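Local structure of amidohydrolase (Brucella melitensis biovar Abortus, 4F0L) at residues 103-114 / 146-157; 116-124 / 423-434. The protein probably acts as a metal-dependent deaminase of the amidohydrolase family, with an iron ion bound at its active site. All coordinates share one frame; numbering follows the deposited sequence. Where two conformers were deposited one is given.

Contact 1: residues 103-114 / 146-157; sequences PEQAEAVALRLY and MADRIAAAATTA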
loop_
_atom_site.group_PDB
_atom_site.type_symbol
_atom_site.label_atom_id
_atom_site.label_comp_id
_atom_site.label_asym_id
_atom_site.label_seq_id
_atom_site.Cartn_x
_atom_site.Cartn_y
_atom_site.Cartn_z
ATOM N N PRO B 103 -26.225 -3.365 18.962
ATOM C CA PRO B 103 -25.220 -2.703 19.803
ATOM C C PRO B 103 -24.093 -3.642 20.280
ATOM O O PRO B 103 -22.936 -3.238 20.326
ATOM C CB PRO B 103 -26.042 -2.187 20.993
ATOM C CG PRO B 103 -27.423 -2.038 20.446
ATOM C CD PRO B 103 -27.591 -3.201 19.498
ATOM N N GLU B 104 -24.436 -4.891 20.610
ATOM C CA GLU B 104 -23.457 -5.893 20.990
ATOM C C GLU B 104 -22.457 -6.103 19.856
ATOM O O GLU B 104 -21.240 -6.174 20.073
ATOM C CB GLU B 104 -24.173 -7.214 21.314
ATOM C CG GLU B 104 -25.054 -7.181 22.566
ATOM C CD GLU B 104 -26.442 -6.553 22.379
ATOM O OE1 GLU B 104 -26.878 -6.208 21.246
ATOM O OE2 GLU B 104 -27.119 -6.414 23.421
ATOM N N GLN B 105 -22.972 -6.208 18.633
ATOM C CA GLN B 105 -22.092 -6.391 17.463
ATOM C C GLN B 105 -21.233 -5.149 17.221
ATOM O O GLN B 105 -20.048 -5.258 16.911
ATOM C CB GLN B 105 -22.898 -6.734 16.206
ATOM C CG GLN B 105 -23.545 -8.104 16.252
ATOM C CD GLN B 105 -24.629 -8.279 15.222
ATOM O OE1 GLN B 105 -25.100 -7.305 14.614
ATOM N NE2 GLN B 105 -25.054 -9.524 15.037
ATOM N N ALA B 106 -21.825 -3.982 17.381
ATOM C CA ALA B 106 -21.106 -2.750 17.160
ATOM C C ALA B 106 -19.938 -2.615 18.136
ATOM O O ALA B 106 -18.880 -2.146 17.754
ATOM C CB ALA B 106 -22.030 -1.568 17.288
ATOM N N GLU B 107 -20.120 -3.054 19.372
ATOM C CA GLU B 107 -19.036 -2.987 20.342
ATOM C C GLU B 107 -17.904 -3.932 19.963
ATOM O O GLU B 107 -16.732 -3.572 20.068
ATOM C CB GLU B 107 -19.524 -3.315 21.749
ATOM C CG GLU B 107 -18.457 -3.051 22.817
ATOM C CD GLU B 107 -18.909 -3.297 24.253
ATOM O OE1 GLU B 107 -20.127 -3.369 24.512
ATOM O OE2 GLU B 107 -18.023 -3.400 25.130
ATOM N N ALA B 108 -18.258 -5.156 19.557
ATOM C CA ALA B 108 -17.279 -6.164 19.121
ATOM C C ALA B 108 -16.468 -5.731 17.915
ATOM O O ALA B 108 -15.232 -5.874 17.899
ATOM C CB ALA B 108 -17.966 -7.487 18.822
ATOM N N VAL B 109 -17.142 -5.202 16.904
ATOM C CA VAL B 109 -16.484 -4.661 15.724
ATOM C C VAL B 109 -15.562 -3.471 16.063
ATOM O O VAL B 109 -14.397 -3.450 15.642
ATOM C CB VAL B 109 -17.500 -4.256 14.659
ATOM C CG1 VAL B 109 -16.820 -3.546 13.499
ATOM C CG2 VAL B 109 -18.271 -5.497 14.182
ATOM N N ALA B 110 -16.083 -2.504 16.825
ATOM C CA ALA B 110 -15.271 -1.350 17.218
ATOM C C ALA B 110 -14.052 -1.765 18.045
ATOM O O ALA B 110 -12.971 -1.237 17.864
ATOM C CB ALA B 110 -16.118 -0.358 17.998
ATOM N N LEU B 111 -14.225 -2.701 18.965
ATOM C CA LEU B 111 -13.077 -3.169 19.736
ATOM C C LEU B 111 -11.991 -3.736 18.839
ATOM O O LEU B 111 -10.809 -3.337 18.959
ATOM C CB LEU B 111 -13.470 -4.164 20.837
ATOM C CG LEU B 111 -12.299 -4.778 21.625
ATOM C CD1 LEU B 111 -11.502 -3.704 22.336
ATOM C CD2 LEU B 111 -12.780 -5.851 22.606
ATOM N N ARG B 112 -12.356 -4.630 17.919
ATOM C CA ARG B 112 -11.345 -5.277 17.091
ATOM C C ARG B 112 -10.676 -4.274 16.155
ATOM O O ARG B 112 -9.483 -4.381 15.875
ATOM C CB ARG B 112 -11.945 -6.441 16.305
ATOM C CG ARG B 112 -10.947 -7.271 15.534
ATOM C CD ARG B 112 -9.948 -7.949 16.482
ATOM N NE ARG B 112 -8.837 -8.633 15.808
ATOM C CZ ARG B 112 -7.732 -8.030 15.336
ATOM N NH1 ARG B 112 -7.542 -6.730 15.450
ATOM N NH2 ARG B 112 -6.808 -8.752 14.738
ATOM N N LEU B 113 -11.441 -3.304 15.685
ATOM C CA LEU B 113 -10.881 -2.180 14.928
ATOM C C LEU B 113 -9.871 -1.351 15.711
ATOM O O LEU B 113 -8.771 -1.029 15.212
ATOM C CB LEU B 113 -11.991 -1.261 14.482
ATOM C CG LEU B 113 -11.508 0.058 13.882
ATOM C CD1 LEU B 113 -10.625 -0.177 12.667
ATOM C CD2 LEU B 113 -12.682 1.024 13.587
ATOM N N TYR B 114 -10.233 -1.019 16.942
ATOM C CA TYR B 114 -9.348 -0.182 17.745
ATOM C C TYR B 114 -8.085 -0.957 18.123
ATOM O O TYR B 114 -7.004 -0.374 18.208
ATOM C CB TYR B 114 -10.082 0.424 18.970
ATOM C CG TYR B 114 -11.265 1.339 18.612
ATOM C CD1 TYR B 114 -11.333 2.006 17.383
ATOM C CD2 TYR B 114 -12.305 1.542 19.502
ATOM C CE1 TYR B 114 -12.411 2.811 17.056
ATOM C CE2 TYR B 114 -13.356 2.353 19.192
ATOM C CZ TYR B 114 -13.416 2.984 17.971
ATOM O OH TYR B 114 -14.480 3.794 17.634
ATOM N N MET B 146 -25.554 3.447 21.143
ATOM C CA MET B 146 -24.510 3.069 20.188
ATOM C C MET B 146 -23.210 3.811 20.456
ATOM O O MET B 146 -22.133 3.223 20.326
ATOM C CB MET B 146 -24.962 3.272 18.735
ATOM C CG MET B 146 -25.909 2.181 18.248
ATOM S SD MET B 146 -25.062 0.608 18.099
ATOM C CE MET B 146 -26.050 -0.252 16.879
ATOM N N ALA B 147 -23.308 5.077 20.880
ATOM C CA ALA B 147 -22.117 5.858 21.294
ATOM C C ALA B 147 -21.498 5.269 22.559
ATOM O O ALA B 147 -20.255 5.243 22.699
ATOM C CB ALA B 147 -22.434 7.357 21.489
ATOM N N ASP B 148 -22.342 4.787 23.476
ATOM C CA ASP B 148 -21.854 4.120 24.680
ATOM C C ASP B 148 -21.039 2.853 24.328
ATOM O O ASP B 148 -20.066 2.505 25.013
ATOM C CB ASP B 148 -22.997 3.724 25.615
ATOM C CG ASP B 148 -23.857 4.911 26.073
ATOM O OD1 ASP B 148 -23.564 6.101 25.810
ATOM O OD2 ASP B 148 -24.881 4.618 26.712
ATOM N N ARG B 149 -21.480 2.142 23.291
ATOM C CA ARG B 149 -20.737 0.957 22.817
ATOM C C ARG B 149 -19.345 1.310 22.278
ATOM O O ARG B 149 -18.358 0.581 22.531
ATOM C CB ARG B 149 -21.530 0.218 21.755
ATOM C CG ARG B 149 -22.856 -0.336 22.268
ATOM C CD ARG B 149 -22.638 -1.395 23.340
ATOM N NE ARG B 149 -23.897 -1.997 23.748
ATOM C CZ ARG B 149 -24.030 -3.210 24.291
ATOM N NH1 ARG B 149 -22.989 -4.022 24.487
ATOM N NH2 ARG B 149 -25.235 -3.634 24.630
ATOM N N ILE B 150 -19.270 2.430 21.552
ATOM C CA ILE B 150 -17.996 2.955 21.050
ATOM C C ILE B 150 -17.082 3.237 22.217
ATOM O O ILE B 150 -15.935 2.760 22.255
ATOM C CB ILE B 150 -18.200 4.241 20.223
ATOM C CG1 ILE B 150 -18.949 3.945 18.931
ATOM C CG2 ILE B 150 -16.883 4.946 19.946
ATOM C CD1 ILE B 150 -18.381 2.811 18.099
ATOM N N ALA B 151 -17.603 3.972 23.197
ATOM C CA ALA B 151 -16.818 4.308 24.352
ATOM C C ALA B 151 -16.380 3.070 25.161
ATOM O O ALA B 151 -15.240 3.027 25.625
ATOM C CB ALA B 151 -17.538 5.310 25.222
ATOM N N ALA B 152 -17.255 2.079 25.302
ATOM C CA ALA B 152 -16.893 0.833 25.953
ATOM C C ALA B 152 -15.791 0.122 25.189
ATOM O O ALA B 152 -14.843 -0.402 25.818
ATOM C CB ALA B 152 -18.097 -0.098 26.131
ATOM N N ALA B 153 -15.905 0.091 23.848
ATOM C CA ALA B 153 -14.888 -0.534 23.007
ATOM C C ALA B 153 -13.530 0.194 23.158
ATOM O O ALA B 153 -12.496 -0.430 23.427
ATOM C CB ALA B 153 -15.342 -0.548 21.541
ATOM N N ALA B 154 -13.545 1.513 23.051
ATOM C CA ALA B 154 -12.321 2.284 23.238
ATOM C C ALA B 154 -11.690 2.049 24.629
ATOM O O ALA B 154 -10.456 1.906 24.740
ATOM C CB ALA B 154 -12.579 3.783 23.015
ATOM N N THR B 155 -12.526 2.005 25.680
ATOM C CA THR B 155 -12.058 1.765 27.030
ATOM C C THR B 155 -11.391 0.405 27.155
ATOM O O THR B 155 -10.288 0.288 27.711
ATOM C CB THR B 155 -13.195 1.869 28.066
ATOM O OG1 THR B 155 -13.740 3.181 28.006
ATOM C CG2 THR B 155 -12.676 1.588 29.511
ATOM N N THR B 156 -12.030 -0.615 26.607
ATOM C CA THR B 156 -11.473 -1.955 26.678
ATOM C C THR B 156 -10.148 -2.003 25.919
ATOM O O THR B 156 -9.185 -2.641 26.375
ATOM C CB THR B 156 -12.430 -3.013 26.074
ATOM O OG1 THR B 156 -13.664 -2.988 26.768
ATOM C CG2 THR B 156 -11.821 -4.431 26.111
ATOM N N ALA B 157 -10.113 -1.335 24.766
ATOM C CA ALA B 157 -8.895 -1.319 23.923
ATOM C C ALA B 157 -7.747 -0.527 24.546
ATOM O O ALA B 157 -6.562 -0.780 24.263
ATOM C CB ALA B 157 -9.211 -0.767 22.533
HETATM O O HOH W 1 -15.474 -3.556 24.828
#
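Arg149 reaches across to helix 103-114 and meets Glu107 there. Its NH1 donates to Glu107 OE1 at 2.9 Å, with an N-H...O angle of 155° and the acceptor close to the guanidinium plane. In one of two conformers Glu104 OE2 comes to 3.6 Å from Arg149 NH2, a long and less certain salt bridge. The bend at chi2 brings CD back to Pro103 O, which CG already touches, and one face of the guanidinium lies toward the backbone where Pro103 joins Glu104. Glu145, one turn earlier on the same helix, forms a salt bridge with NE, so arginine suits a place between two acidic groups.

Glu107 runs out extended, CG anti to the backbone N (chi1 -171°), with CG over Arg149 O and OE2 beside Ala152 CB. Water 1 donates to OE2 at 2.6 Å and also to Thr156 OG1, bridging the two helices beyond the ion pair.

The two helices lie on the outside of the TIM barrel, flanking strand 122-129 in consecutive beta-alpha units, and cross at -37° with axes 8.3 Å apart. Small residues permit this closeness: Ala153 is a knob among Glu107, Ala110, Leu111 and Tyr114, its CB 3.6 Å from Ala110 CB.

Tyr114 returns the knob, entering a hole formed by Ile150, Ala153, Ala154 and Ala157. The ring presents its edge to the backbone of helix 146-157, CD2 lying 3.8 Å from Ala154 N. Tyr114 OH lies 3.5 Å from Ile150 CG2 and hydrogen-bonds to Glu127 OE1 of strand 122-129.

Contact 2: residues 116-124 / 423-434; sequences DMLEAGFTR and VCDVWVRGVKQV
Leu118 has CG anti to its carbonyl carbon (chi1 -80°), and chi2 of 164° extends CD1 toward Gln433 CB and leaves CD2 to branch toward Val428 CG2, 3.7 Å away. Val426 and Val434 each hold CG1 anti to the backbone N; Val426 CG2 lies 3.4 Å from Leu118 O, and Val434 CG2 is close to the same oxygen. Here the junction between helix 103-119 and strand 122-129 of the TIM barrel meets the beta hairpin of strands 422-428 and 431-435, with no hydrogen bond across.

The helix ends in a Schellman motif. Gly121 N bonds to Leu118 O and Phe122 N to Met117 O, and Gly121 takes a phi of 98°, at which a side chain would jam against the preceding carbonyl. Glycine also suits the spot because Val423 CG2 already crowds the place a CB would take.

Branched valines give the hairpin a compact apolar surface whose methyls fit against the carbonyl oxygens of the last helical turn; Val423 CG1 lies 3.3 Å from Glu119 O. The hairpin itself turns through a type I' turn, Val428 to Val431, and carries a classic bulge where Gln433 and Val434 face Val426. Farther along, Thr123 and Val428 run alongside one another with their side chains heading opposite ways, Thr123 CB packing 3.7 Å from Val428 CG2.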
loop_
_atom_site.group_PDB
_atom_site.type_symbol
_atom_site.label_atom_id
_atom_site.label_comp_id
_atom_site.label_asym_id
_atom_site.label_seq_id
_atom_site.Cartn_x
_atom_site.Cartn_y
_atom_site.Cartn_z
ATOM N N ASP B 116 -6.688 -3.208 16.085
ATOM C CA ASP B 116 -5.952 -3.109 14.824
ATOM C C ASP B 116 -5.261 -1.707 14.697
ATOM O O ASP B 116 -4.074 -1.591 14.360
ATOM C CB ASP B 116 -6.965 -3.343 13.692
ATOM C CG ASP B 116 -6.405 -4.116 12.544
ATOM O OD1 ASP B 116 -5.238 -3.810 12.205
ATOM O OD2 ASP B 116 -7.153 -4.971 11.941
ATOM N N MET B 117 -6.004 -0.640 14.987
ATOM C CA MET B 117 -5.422 0.724 14.957
ATOM C C MET B 117 -4.260 0.847 15.936
ATOM O O MET B 117 -3.219 1.347 15.581
ATOM C CB MET B 117 -6.473 1.774 15.311
ATOM C CG MET B 117 -7.516 2.007 14.206
ATOM S SD MET B 117 -8.678 3.289 14.700
ATOM C CE MET B 117 -9.597 3.577 13.180
ATOM N N LEU B 118 -4.444 0.378 17.170
ATOM C CA LEU B 118 -3.369 0.437 18.177
ATOM C C LEU B 118 -2.135 -0.323 17.694
ATOM O O LEU B 118 -1.024 0.190 17.788
ATOM C CB LEU B 118 -3.837 -0.085 19.543
ATOM C CG LEU B 118 -4.651 0.903 20.387
ATOM C CD1 LEU B 118 -5.413 0.240 21.521
ATOM C CD2 LEU B 118 -3.698 1.981 20.976
ATOM N N GLU B 119 -2.332 -1.510 17.137
ATOM C CA GLU B 119 -1.228 -2.300 16.600
ATOM C C GLU B 119 -0.496 -1.619 15.403
ATOM O O GLU B 119 0.681 -1.834 15.177
ATOM C CB GLU B 119 -1.690 -3.704 16.237
ATOM C CG GLU B 119 -2.053 -4.585 17.432
ATOM C CD GLU B 119 -2.384 -6.032 17.023
ATOM O OE1 GLU B 119 -2.395 -6.305 15.788
ATOM O OE2 GLU B 119 -2.600 -6.902 17.929
ATOM N N ALA B 120 -1.188 -0.720 14.730
ATOM C CA ALA B 120 -0.616 0.045 13.660
ATOM C C ALA B 120 0.035 1.365 14.162
ATOM O O ALA B 120 0.588 2.103 13.348
ATOM C CB ALA B 120 -1.699 0.353 12.621
ATOM N N GLY B 121 -0.080 1.681 15.455
ATOM C CA GLY B 121 0.589 2.855 16.009
ATOM C C GLY B 121 -0.311 4.083 16.125
ATOM O O GLY B 121 0.187 5.207 16.309
ATOM N N PHE B 122 -1.626 3.914 15.944
ATOM C CA PHE B 122 -2.555 5.008 16.188
ATOM C C PHE B 122 -2.964 4.953 17.651
ATOM O O PHE B 122 -3.410 3.902 18.119
ATOM C CB PHE B 122 -3.828 4.865 15.350
ATOM C CG PHE B 122 -3.618 4.979 13.879
ATOM C CD1 PHE B 122 -3.517 6.214 13.275
ATOM C CD2 PHE B 122 -3.585 3.829 13.072
ATOM C CE1 PHE B 122 -3.401 6.318 11.899
ATOM C CE2 PHE B 122 -3.445 3.921 11.717
ATOM C CZ PHE B 122 -3.350 5.170 11.122
ATOM N N THR B 123 -2.864 6.081 18.362
ATOM C CA THR B 123 -3.112 6.146 19.810
ATOM C C THR B 123 -4.417 6.842 20.217
ATOM O O THR B 123 -4.796 6.842 21.403
ATOM C CB THR B 123 -1.950 6.840 20.514
ATOM O OG1 THR B 123 -1.640 8.093 19.865
ATOM C CG2 THR B 123 -0.703 5.923 20.478
ATOM N N ARG B 124 -5.113 7.420 19.240
ATOM C CA ARG B 124 -6.410 8.085 19.466
ATOM C C ARG B 124 -7.230 7.917 18.230
ATOM O O ARG B 124 -6.675 7.890 17.130
ATOM C CB ARG B 124 -6.273 9.593 19.791
ATOM C CG ARG B 124 -7.588 10.329 19.972
ATOM C CD ARG B 124 -7.384 11.765 20.439
ATOM N NE ARG B 124 -6.864 11.808 21.802
ATOM C CZ ARG B 124 -7.595 11.969 22.902
ATOM N NH1 ARG B 124 -8.920 12.098 22.841
ATOM N NH2 ARG B 124 -6.990 12.005 24.087
ATOM N N VAL B 423 5.723 -1.315 13.672
ATOM C CA VAL B 423 5.359 -0.948 15.073
ATOM C C VAL B 423 5.726 -2.069 16.063
ATOM O O VAL B 423 5.441 -3.250 15.821
ATOM C CB VAL B 423 3.861 -0.612 15.156
ATOM C CG1 VAL B 423 3.378 -0.498 16.611
ATOM C CG2 VAL B 423 3.565 0.651 14.370
ATOM N N CYS B 424 6.419 -1.703 17.131
ATOM C CA CYS B 424 6.795 -2.649 18.180
ATOM C C CYS B 424 5.875 -2.479 19.415
ATOM O O CYS B 424 4.876 -3.172 19.550
ATOM C CB CYS B 424 8.270 -2.502 18.528
ATOM S SG CYS B 424 8.892 -3.888 19.507
ATOM N N ASP B 425 6.177 -1.499 20.272
ATOM C CA ASP B 425 5.339 -1.201 21.435
ATOM C C ASP B 425 4.526 0.064 21.235
ATOM O O ASP B 425 4.931 0.979 20.513
ATOM C CB ASP B 425 6.205 -1.082 22.695
ATOM C CG ASP B 425 6.913 -2.382 23.042
ATOM O OD1 ASP B 425 6.623 -3.434 22.448
ATOM O OD2 ASP B 425 7.789 -2.372 23.948
ATOM N N VAL B 426 3.386 0.135 21.906
ATOM C CA VAL B 426 2.546 1.297 21.823
ATOM C C VAL B 426 1.969 1.569 23.206
ATOM O O VAL B 426 1.432 0.661 23.835
ATOM C CB VAL B 426 1.386 1.080 20.825
ATOM C CG1 VAL B 426 0.512 2.326 20.773
ATOM C CG2 VAL B 426 1.892 0.654 19.419
ATOM N N TRP B 427 2.117 2.810 23.669
ATOM C CA TRP B 427 1.576 3.265 24.929
ATOM C C TRP B 427 0.511 4.287 24.715
ATOM O O TRP B 427 0.669 5.209 23.894
ATOM C CB TRP B 427 2.635 3.937 25.724
ATOM C CG TRP B 427 3.816 3.092 26.172
ATOM C CD1 TRP B 427 4.052 2.563 27.418
ATOM C CD2 TRP B 427 4.967 2.692 25.365
ATOM N NE1 TRP B 427 5.245 1.886 27.456
ATOM C CE2 TRP B 427 5.843 1.934 26.247
ATOM C CE3 TRP B 427 5.336 2.872 24.036
ATOM C CZ2 TRP B 427 7.035 1.378 25.795
ATOM C CZ3 TRP B 427 6.563 2.375 23.617
ATOM C CH2 TRP B 427 7.384 1.627 24.471
ATOM N N VAL B 428 -0.564 4.179 25.496
ATOM C CA VAL B 428 -1.601 5.214 25.575
ATOM C C VAL B 428 -1.845 5.547 27.060
ATOM O O VAL B 428 -2.108 4.655 27.875
ATOM C CB VAL B 428 -2.906 4.759 24.884
ATOM C CG1 VAL B 428 -4.028 5.766 25.138
ATOM C CG2 VAL B 428 -2.671 4.569 23.366
ATOM N N ARG B 429 -1.731 6.822 27.401
ATOM C CA ARG B 429 -1.812 7.287 28.787
ATOM C C ARG B 429 -0.869 6.483 29.645
ATOM O O ARG B 429 -1.196 6.111 30.771
ATOM C CB ARG B 429 -3.243 7.273 29.348
ATOM C CG ARG B 429 -4.236 8.076 28.500
ATOM C CD ARG B 429 -5.585 8.266 29.192
ATOM N NE ARG B 429 -6.212 6.999 29.492
ATOM C CZ ARG B 429 -6.856 6.248 28.602
ATOM N NH1 ARG B 429 -7.000 6.651 27.327
ATOM N NH2 ARG B 429 -7.380 5.075 28.979
ATOM N N GLY B 430 0.340 6.255 29.115
ATOM C CA GLY B 430 1.351 5.555 29.836
ATOM C C GLY B 430 1.137 4.051 29.961
ATOM O O GLY B 430 1.985 3.384 30.542
ATOM N N VAL B 431 0.062 3.499 29.408
ATOM C CA VAL B 431 -0.193 2.034 29.529
ATOM C C VAL B 431 0.233 1.345 28.246
ATOM O O VAL B 431 -0.215 1.716 27.166
ATOM C CB VAL B 431 -1.689 1.719 29.800
ATOM C CG1 VAL B 431 -1.925 0.192 29.847
ATOM C CG2 VAL B 431 -2.149 2.408 31.090
ATOM N N LYS B 432 1.104 0.339 28.351
ATOM C CA LYS B 432 1.578 -0.369 27.149
ATOM C C LYS B 432 0.495 -1.273 26.618
ATOM O O LYS B 432 0.247 -2.317 27.189
ATOM C CB LYS B 432 2.851 -1.194 27.427
ATOM C CG LYS B 432 3.470 -1.709 26.131
ATOM C CD LYS B 432 4.638 -2.646 26.356
ATOM C CE LYS B 432 5.889 -1.912 26.739
ATOM N NZ LYS B 432 7.053 -2.832 26.864
ATOM N N GLN B 433 -0.174 -0.856 25.540
ATOM C CA GLN B 433 -1.271 -1.633 25.016
ATOM C C GLN B 433 -0.783 -2.681 23.999
ATOM O O GLN B 433 -1.394 -3.729 23.899
ATOM C CB GLN B 433 -2.360 -0.758 24.396
ATOM C CG GLN B 433 -3.071 0.157 25.384
ATOM C CD GLN B 433 -3.950 -0.617 26.365
ATOM O OE1 GLN B 433 -4.132 -1.819 26.205
ATOM N NE2 GLN B 433 -4.451 0.052 27.401
ATOM N N VAL B 434 0.321 -2.397 23.307
ATOM C CA VAL B 434 0.844 -3.251 22.258
ATOM C C VAL B 434 2.282 -3.583 22.598
ATOM O O VAL B 434 3.063 -2.691 22.955
ATOM C CB VAL B 434 0.756 -2.551 20.879
ATOM C CG1 VAL B 434 1.395 -3.437 19.784
ATOM C CG2 VAL B 434 -0.708 -2.191 20.571
#

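Overall arrangement
The centres of contacts 1 and 2 lie about 17 Å apart, and helix 103-119 runs through both: its first three turns pack on helix 145-157 in contact 1, and its C-terminal end meets the hairpin in contact 2. The segments alternate along the chain, 103-114, 116-124, 146-157, then 423-434, so the late hairpin returns to an early beta-alpha unit of the barrel. The two contacts meet where Ala157 O approaches Leu118 CD1 at 3.1 Å. The hairpin and strand 122-129 belong to one mixed sheet, which thus joins the barrel to its C-terminal strands. Contact 1 is nearer the metal: the Tyr114 side chain is about 13 Å from the iron, whereas contact 2 lies away from that site.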